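Local atomic coordinates of homoserine dehydrogenase (Staphylococcus aureus M1064, PDB entry 4PG7), a protein that catalyses the NAD(P)-dependent interconversion of aspartate semialdehyde and homoserine, a step of the aspartic acid pathway, and carries a C-terminal ACT domain. Residues S36-I41 / A329-L334; H119-N124 / L335-F340; L253-V258 / N376-V381. All coordinates share one frame; numbering follows the deposited sequence.

Contact 1 (S36-I41 / A329-L334); sequences SGVVKI and AVVSDL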
loop_
_atom_site.group_PDB
_atom_site.type_symbol
_atom_site.label_atom_id
_atom_site.label_comp_id
_atom_site.label_asym_id
_atom_site.label_seq_id
_atom_site.Cartn_x
_atom_site.Cartn_y
_atom_site.Cartn_z
ATOM N N SER A 36 13.201 17.011 -19.022
ATOM C CA SER A 36 12.711 16.758 -20.383
ATOM C C SER A 36 11.343 16.113 -20.370
ATOM O O SER A 36 10.437 16.529 -21.109
ATOM C CB SER A 36 13.689 15.881 -21.143
ATOM O OG SER A 36 14.962 16.484 -21.112
ATOM N N GLY A 37 11.173 15.115 -19.498
ATOM C CA GLY A 37 9.881 14.471 -19.323
ATOM C C GLY A 37 8.788 15.410 -18.879
ATOM O O GLY A 37 7.673 15.337 -19.383
ATOM N N VAL A 38 9.097 16.310 -17.943
ATOM C CA VAL A 38 8.121 17.322 -17.507
ATOM C C VAL A 38 7.687 18.197 -18.674
ATOM O O VAL A 38 6.502 18.484 -18.836
ATOM C CB VAL A 38 8.670 18.212 -16.368
ATOM C CG1 VAL A 38 7.766 19.417 -16.116
ATOM C CG2 VAL A 38 8.808 17.390 -15.079
ATOM N N VAL A 39 8.646 18.616 -19.483
ATOM C CA VAL A 39 8.342 19.473 -20.633
ATOM C C VAL A 39 7.417 18.734 -21.598
ATOM O O VAL A 39 6.376 19.264 -21.979
ATOM C CB VAL A 39 9.630 19.930 -21.348
ATOM C CG1 VAL A 39 9.312 20.611 -22.673
ATOM C CG2 VAL A 39 10.415 20.885 -20.442
ATOM N N LYS A 40 7.787 17.502 -21.961
ATOM C CA LYS A 40 6.994 16.700 -22.899
ATOM C C LYS A 40 5.567 16.494 -22.412
ATOM O O LYS A 40 4.609 16.630 -23.180
ATOM C CB LYS A 40 7.653 15.343 -23.136
ATOM N N ILE A 41 5.425 16.203 -21.130
ATOM C CA ILE A 41 4.107 15.984 -20.550
ATOM C C ILE A 41 3.251 17.245 -20.612
ATOM O O ILE A 41 2.062 17.179 -20.935
ATOM C CB ILE A 41 4.195 15.477 -19.103
ATOM C CG1 ILE A 41 4.757 14.047 -19.078
ATOM C CG2 ILE A 41 2.818 15.509 -18.443
ATOM C CD1 ILE A 41 5.151 13.560 -17.697
ATOM N N ALA A 329 4.497 12.882 -11.715
ATOM C CA ALA A 329 4.164 13.347 -10.370
ATOM C C ALA A 329 4.358 14.867 -10.234
ATOM O O ALA A 329 3.542 15.545 -9.610
ATOM C CB ALA A 329 4.981 12.601 -9.327
ATOM N N VAL A 330 5.423 15.395 -10.839
ATOM C CA VAL A 330 5.656 16.836 -10.859
ATOM C C VAL A 330 4.479 17.560 -11.510
ATOM O O VAL A 330 3.979 18.550 -10.974
ATOM C CB VAL A 330 6.942 17.203 -11.625
ATOM C CG1 VAL A 330 7.020 18.712 -11.860
ATOM C CG2 VAL A 330 8.169 16.726 -10.871
ATOM N N VAL A 331 4.032 17.071 -12.659
ATOM C CA VAL A 331 2.967 17.758 -13.397
ATOM C C VAL A 331 1.651 17.668 -12.634
ATOM O O VAL A 331 0.840 18.598 -12.649
ATOM C CB VAL A 331 2.811 17.216 -14.828
ATOM C CG1 VAL A 331 1.619 17.862 -15.525
ATOM C CG2 VAL A 331 4.081 17.486 -15.629
ATOM N N SER A 332 1.448 16.542 -11.959
ATOM C CA SER A 332 0.289 16.376 -11.099
ATOM C C SER A 332 0.288 17.434 -9.997
ATOM O O SER A 332 -0.704 18.137 -9.816
ATOM C CB SER A 332 0.275 14.972 -10.501
ATOM O OG SER A 332 -0.823 14.815 -9.634
ATOM N N ASP A 333 1.406 17.569 -9.287
ATOM C CA ASP A 333 1.536 18.621 -8.267
ATOM C C ASP A 333 1.314 20.014 -8.863
ATOM O O ASP A 333 0.742 20.888 -8.216
ATOM C CB ASP A 333 2.915 18.580 -7.592
ATOM C CG ASP A 333 3.027 17.482 -6.524
ATOM O OD1 ASP A 333 1.983 17.013 -6.020
ATOM O OD2 ASP A 333 4.165 17.107 -6.175
ATOM N N LEU A 334 1.774 20.199 -10.096
ATOM C CA LEU A 334 1.608 21.448 -10.818
ATOM C C LEU A 334 0.130 21.796 -11.041
ATOM O O LEU A 334 -0.303 22.918 -10.756
ATOM C CB LEU A 334 2.366 21.368 -12.144
ATOM C CG LEU A 334 2.383 22.589 -13.054
ATOM C CD1 LEU A 334 2.910 23.803 -12.313
ATOM C CD2 LEU A 334 3.240 22.279 -14.274
#
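Val-38 and Ile-41 of segment 36-41 meet Val-330 and Val-331 of segment 329-334 in a small helix-helix contact between apolar side chains on the Rossmann-type nucleotide-binding domain. The tightest approach is between methyl groups: CG2 of Ile-41 lies 3.7 Å from CG2 of Val-331 and sits almost as near its CG1, so that the Ile-41 branch methyl rests against both prongs of the valine. With that branch trans to the backbone N, the longer CG1-CD1 arm of Ile-41 leaves in another direction and takes no part in this touch. Val-38 straddles the two valines. Its CG2 reaches Val-330 CG1 at 3.9 Å, the two side chains crossing at about a right angle, while its CG1 passes Val-331 CG2 more loosely, at 4.2 Å.

The segment axes come within 9.8 Å and cross at -53°, and no hydrogen bond joins them; dispersion between branched side chains carries the contact. Further out, Val-38 also touches the glycine-rich turn that fits a GxGxxG pattern, at the start of helix 33-53. Val-330 reaches on to Val-97 and Ile-121 of the parallel sheet, which places helix 323-339 against that sheet beside the first helix of the fold. At the backbone, the Val-38 carbonyl O lies 4.1 Å from Val-331 CG2, a plain packing contact.

Contact 2 (H119-N124 / L335-F340); sequences HVITAN and LNVALF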
loop_
_atom_site.group_PDB
_atom_site.type_symbol
_atom_site.label_atom_id
_atom_site.label_comp_id
_atom_site.label_asym_id
_atom_site.label_seq_id
_atom_site.Cartn_x
_atom_site.Cartn_y
_atom_site.Cartn_z
ATOM N N HIS A 119 5.167 29.712 -5.799
ATOM C CA HIS A 119 4.937 28.312 -5.467
ATOM C C HIS A 119 6.137 27.508 -5.966
ATOM O O HIS A 119 6.722 27.826 -7.005
ATOM C CB HIS A 119 3.660 27.774 -6.128
ATOM C CG HIS A 119 2.438 28.604 -5.877
ATOM N ND1 HIS A 119 1.849 28.712 -4.637
ATOM C CD2 HIS A 119 1.698 29.375 -6.710
ATOM C CE1 HIS A 119 0.800 29.512 -4.714
ATOM N NE2 HIS A 119 0.692 29.934 -5.961
ATOM N N VAL A 120 6.487 26.462 -5.229
ATOM C CA VAL A 120 7.619 25.626 -5.571
ATOM C C VAL A 120 7.219 24.160 -5.635
ATOM O O VAL A 120 6.644 23.619 -4.694
ATOM C CB VAL A 120 8.760 25.799 -4.559
ATOM C CG1 VAL A 120 9.845 24.746 -4.760
ATOM C CG2 VAL A 120 9.345 27.186 -4.695
ATOM N N ILE A 121 7.529 23.535 -6.760
ATOM C CA ILE A 121 7.379 22.107 -6.922
ATOM C C ILE A 121 8.769 21.548 -7.162
ATOM O O ILE A 121 9.486 22.029 -8.037
ATOM C CB ILE A 121 6.461 21.776 -8.094
ATOM C CG1 ILE A 121 5.098 22.431 -7.854
ATOM C CG2 ILE A 121 6.319 20.263 -8.262
ATOM C CD1 ILE A 121 4.192 22.402 -9.051
ATOM N N THR A 122 9.155 20.561 -6.355
ATOM C CA THR A 122 10.488 19.982 -6.455
ATOM C C THR A 122 10.461 18.457 -6.532
ATOM O O THR A 122 9.660 17.798 -5.855
ATOM C CB THR A 122 11.386 20.421 -5.290
ATOM O OG1 THR A 122 12.675 19.836 -5.453
ATOM C CG2 THR A 122 10.805 20.025 -3.909
ATOM N N ALA A 123 11.351 17.913 -7.354
ATOM C CA ALA A 123 11.586 16.465 -7.429
ATOM C C ALA A 123 13.028 16.159 -7.044
ATOM O O ALA A 123 13.591 15.137 -7.442
ATOM C CB ALA A 123 11.308 15.968 -8.830
ATOM N N ASN A 124 13.617 17.063 -6.267
ATOM C CA ASN A 124 15.012 16.987 -5.878
ATOM C C ASN A 124 15.268 15.794 -4.937
ATOM O O ASN A 124 14.817 15.790 -3.792
ATOM C CB ASN A 124 15.366 18.298 -5.200
ATOM C CG ASN A 124 16.828 18.427 -4.842
ATOM O OD1 ASN A 124 17.511 17.448 -4.515
ATOM N ND2 ASN A 124 17.319 19.667 -4.878
ATOM N N LEU A 335 -0.643 20.838 -11.541
ATOM C CA LEU A 335 -2.075 21.064 -11.748
ATOM C C LEU A 335 -2.801 21.319 -10.429
ATOM O O LEU A 335 -3.715 22.143 -10.360
ATOM C CB LEU A 335 -2.702 19.884 -12.475
ATOM C CG LEU A 335 -2.198 19.650 -13.896
ATOM C CD1 LEU A 335 -2.907 18.449 -14.496
ATOM C CD2 LEU A 335 -2.395 20.889 -14.760
ATOM N N ASN A 336 -2.399 20.618 -9.374
ATOM C CA ASN A 336 -2.993 20.863 -8.072
ATOM C C ASN A 336 -2.801 22.296 -7.626
ATOM O O ASN A 336 -3.736 22.931 -7.172
ATOM C CB ASN A 336 -2.395 19.964 -7.013
ATOM C CG ASN A 336 -3.289 19.829 -5.799
ATOM O OD1 ASN A 336 -4.230 19.023 -5.772
ATOM N ND2 ASN A 336 -3.007 20.630 -4.786
ATOM N N VAL A 337 -1.570 22.783 -7.728
ATOM C CA VAL A 337 -1.270 24.161 -7.370
ATOM C C VAL A 337 -2.039 25.116 -8.293
ATOM O O VAL A 337 -2.491 26.160 -7.854
ATOM C CB VAL A 337 0.248 24.442 -7.434
ATOM C CG1 VAL A 337 0.535 25.929 -7.274
ATOM C CG2 VAL A 337 0.973 23.650 -6.358
ATOM N N ALA A 338 -2.193 24.749 -9.560
ATOM C CA ALA A 338 -2.983 25.551 -10.495
ATOM C C ALA A 338 -4.454 25.623 -10.088
ATOM O O ALA A 338 -5.052 26.698 -10.096
ATOM C CB ALA A 338 -2.864 25.003 -11.906
ATOM N N LEU A 339 -5.034 24.481 -9.725
ATOM C CA LEU A 339 -6.455 24.418 -9.366
ATOM C C LEU A 339 -6.787 25.187 -8.086
ATOM O O LEU A 339 -7.846 25.808 -8.001
ATOM C CB LEU A 339 -6.904 22.959 -9.226
ATOM N N PHE A 340 -5.884 25.150 -7.106
ATOM C CA PHE A 340 -6.061 25.882 -5.848
ATOM C C PHE A 340 -5.276 27.205 -5.847
ATOM O O PHE A 340 -5.026 27.784 -4.788
ATOM C CB PHE A 340 -5.646 24.998 -4.659
ATOM C CG PHE A 340 -6.301 23.640 -4.648
#
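The imidazole of His-119 lies under a methyl of Val-337, and this is where strand 119-122 and the last turn of helix 323-339 are packed tightly. Val-337 CG1 stands 3.8 Å from the ring centroid and 24° off the ring normal, a CH-pi contact over one face. It is displaced toward the rim, closest to His-119 CG at 3.6 Å and nearly as close to CD2. A chi1 of 171° sets this methyl trans to the Val-337 backbone N and leaves CG2 as the branch that faces Ile-121. The hydrogen bond between His-119 ND1 and the backbone N of Ala-145 probably helps to hold the ring's rotation, and with it the face offered to the valine.

The second touch is much looser: Ile-121 CD1 comes only to 4.4 Å from Val-337 CG2. No hydrogen bond crosses between the segments. Asn-336, next to Val-337 on the helix, is exposed to solvent, so the contact has a buried valine on one side of the helix and a solvent-facing surface beside it.

Strand 119-122 is held in the parallel Rossmann-type sheet by backbone hydrogen bonds to Ile-96 and to Lys-147. Val-120 points to the other side, onto helix 106-115, while His-119 and Ile-121 carry helix 323-339, and Val-337 also touches Lys-147 of strand 146-147.

Contact 3 (L253-V258 / N376-V381); sequences LTDINV and NFFVVV
With chi1 at 171°, Phe-378 carries its ring trans to the backbone N and out from segment 376-381 toward segment 253-258, where Asp-255, its CG trans to the carbonyl carbon (chi1 -66°), and Val-258 receive it. This is helix-on-sheet packing at the C-terminal ACT domain, whose strand 375-382 lies between strands 414-422 and 436-444.

Both helix residues approach the ring at its edge, near its plane. Val-258 CG1 lies 4.1 Å from Phe-378 CE1, a methyl against a ring carbon. On the other meta carbon, Phe-378 CE2 is 4.1 Å from Asp-255 OD1, with the carboxylate turned 82° from the ring plane. Val-380 CG2 also approaches this oxygen, at 4.3 Å.

These are packing distances; the polar partners of the buried carboxylate lie outside the two segments, and among them a lysine probably favours its charged form. Thr-252 and Lys-439 line the pocket of the bound lysine, and the Asp-255 side chain stands about 5 Å from that ligand. The carboxylate is therefore shared between pocket and packing: OD2 takes a hydrogen bond from Thr-252 N and a salt bridge from Lys-439 NZ, while OD1, at the ring edge, is hydrogen-bonded to Tyr-410 OH.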
loop_
_atom_site.group_PDB
_atom_site.type_symbol
_atom_site.label_atom_id
_atom_site.label_comp_id
_atom_site.label_asym_id
_atom_site.label_seq_id
_atom_site.Cartn_x
_atom_site.Cartn_y
_atom_site.Cartn_z
ATOM N N LEU A 253 26.535 -16.079 1.281
ATOM C CA LEU A 253 25.631 -17.162 0.995
ATOM C C LEU A 253 25.437 -18.051 2.218
ATOM O O LEU A 253 24.334 -18.549 2.465
ATOM C CB LEU A 253 26.149 -17.927 -0.225
ATOM C CG LEU A 253 25.229 -18.957 -0.840
ATOM C CD1 LEU A 253 23.904 -18.338 -1.231
ATOM C CD2 LEU A 253 25.944 -19.600 -2.036
ATOM N N THR A 254 26.482 -18.200 3.024
ATOM C CA THR A 254 26.360 -18.920 4.266
ATOM C C THR A 254 25.339 -18.250 5.197
ATOM O O THR A 254 24.544 -18.938 5.832
ATOM C CB THR A 254 27.731 -19.058 4.944
ATOM O OG1 THR A 254 28.629 -19.705 4.029
ATOM C CG2 THR A 254 27.639 -19.864 6.192
ATOM N N ASP A 255 25.359 -16.923 5.289
ATOM C CA ASP A 255 24.387 -16.208 6.140
ATOM C C ASP A 255 22.999 -16.520 5.653
ATOM O O ASP A 255 22.138 -16.855 6.428
ATOM C CB ASP A 255 24.596 -14.700 6.121
ATOM C CG ASP A 255 25.897 -14.289 6.751
ATOM O OD1 ASP A 255 26.174 -14.715 7.885
ATOM O OD2 ASP A 255 26.654 -13.536 6.110
ATOM N N ILE A 256 22.809 -16.422 4.343
ATOM C CA ILE A 256 21.536 -16.676 3.730
ATOM C C ILE A 256 21.032 -18.095 3.967
ATOM O O ILE A 256 19.861 -18.296 4.303
ATOM C CB ILE A 256 21.597 -16.357 2.225
ATOM C CG1 ILE A 256 21.575 -14.846 2.062
ATOM C CG2 ILE A 256 20.428 -16.992 1.488
ATOM C CD1 ILE A 256 21.913 -14.370 0.689
ATOM N N ASN A 257 21.902 -19.084 3.790
ATOM C CA ASN A 257 21.498 -20.489 3.951
ATOM C C ASN A 257 21.272 -20.907 5.413
ATOM O O ASN A 257 20.359 -21.691 5.714
ATOM C CB ASN A 257 22.487 -21.410 3.236
ATOM C CG ASN A 257 22.411 -21.259 1.720
ATOM O OD1 ASN A 257 21.414 -20.792 1.195
ATOM N ND2 ASN A 257 23.462 -21.633 1.022
ATOM N N VAL A 258 22.069 -20.353 6.319
ATOM C CA VAL A 258 21.849 -20.590 7.729
ATOM C C VAL A 258 20.533 -19.903 8.176
ATOM O O VAL A 258 19.695 -20.499 8.853
ATOM C CB VAL A 258 23.038 -20.077 8.554
ATOM C CG1 VAL A 258 22.746 -20.155 10.041
ATOM C CG2 VAL A 258 24.288 -20.883 8.245
ATOM N N ASN A 376 15.468 -8.854 18.910
ATOM C CA ASN A 376 15.891 -10.183 18.549
ATOM C C ASN A 376 17.144 -10.091 17.697
ATOM O O ASN A 376 17.317 -9.143 16.915
ATOM C CB ASN A 376 14.792 -10.892 17.780
ATOM C CG ASN A 376 13.424 -10.610 18.350
ATOM O OD1 ASN A 376 13.189 -10.804 19.536
ATOM N ND2 ASN A 376 12.531 -10.106 17.518
ATOM N N PHE A 377 18.005 -11.091 17.831
ATOM C CA PHE A 377 19.339 -11.004 17.213
ATOM C C PHE A 377 19.781 -12.313 16.615
ATOM O O PHE A 377 19.486 -13.380 17.152
ATOM C CB PHE A 377 20.337 -10.556 18.263
ATOM C CG PHE A 377 20.025 -9.214 18.861
ATOM C CD1 PHE A 377 20.532 -8.059 18.285
ATOM C CD2 PHE A 377 19.218 -9.105 20.008
ATOM C CE1 PHE A 377 20.244 -6.810 18.840
ATOM C CE2 PHE A 377 18.937 -7.866 20.570
ATOM C CZ PHE A 377 19.452 -6.722 19.981
ATOM N N PHE A 378 20.562 -12.201 15.545
ATOM C CA PHE A 378 21.222 -13.325 14.897
ATOM C C PHE A 378 22.709 -13.102 15.104
ATOM O O PHE A 378 23.247 -12.115 14.652
ATOM C CB PHE A 378 20.904 -13.295 13.405
ATOM C CG PHE A 378 21.686 -14.267 12.556
ATOM C CD1 PHE A 378 21.393 -15.610 12.555
ATOM C CD2 PHE A 378 22.631 -13.809 11.655
ATOM C CE1 PHE A 378 22.069 -16.497 11.710
ATOM C CE2 PHE A 378 23.302 -14.685 10.814
ATOM C CZ PHE A 378 23.010 -16.033 10.835
ATOM N N VAL A 379 23.351 -14.016 15.807
ATOM C CA VAL A 379 24.726 -13.840 16.242
ATOM C C VAL A 379 25.575 -14.959 15.644
ATOM O O VAL A 379 25.256 -16.126 15.830
ATOM C CB VAL A 379 24.843 -13.924 17.777
ATOM C CG1 VAL A 379 26.291 -13.687 18.191
ATOM C CG2 VAL A 379 23.934 -12.910 18.455
ATOM N N VAL A 380 26.651 -14.600 14.950
ATOM C CA VAL A 380 27.589 -15.569 14.374
ATOM C C VAL A 380 28.907 -15.531 15.136
ATOM O O VAL A 380 29.493 -14.451 15.301
ATOM C CB VAL A 380 27.893 -15.230 12.917
ATOM C CG1 VAL A 380 28.825 -16.271 12.315
ATOM C CG2 VAL A 380 26.602 -15.161 12.119
ATOM N N VAL A 381 29.323 -16.687 15.634
ATOM C CA VAL A 381 30.559 -16.825 16.395
ATOM C C VAL A 381 31.494 -17.783 15.654
ATOM O O VAL A 381 31.048 -18.829 15.158
ATOM C CB VAL A 381 30.329 -17.331 17.839
ATOM C CG1 VAL A 381 29.457 -16.348 18.602
ATOM C CG2 VAL A 381 29.676 -18.701 17.838
#

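Overall arrangement
From the N terminus, residues 36-41 open the first loop, which contact 1 closes only at 329-334, 288 residues on. Contact 2 begins within that span, at 119-124, and ends just beyond it, at 335-340, so the two cross. Contact 3 starts later still, at 253-258, and closes at 376-381, crossing both. Contacts 1 and 2 share helix 323-339 and touch directly: Val-330 CG2 packs 3.8 Å from Ala-123 CB. Together they fasten this late helix to the N-terminal nucleotide-binding fold. Contact 3 stands apart on the opposite side of the chain's centre, about 46 Å from contact 1 between centres, joining helix 253-262 to the C-terminal domain.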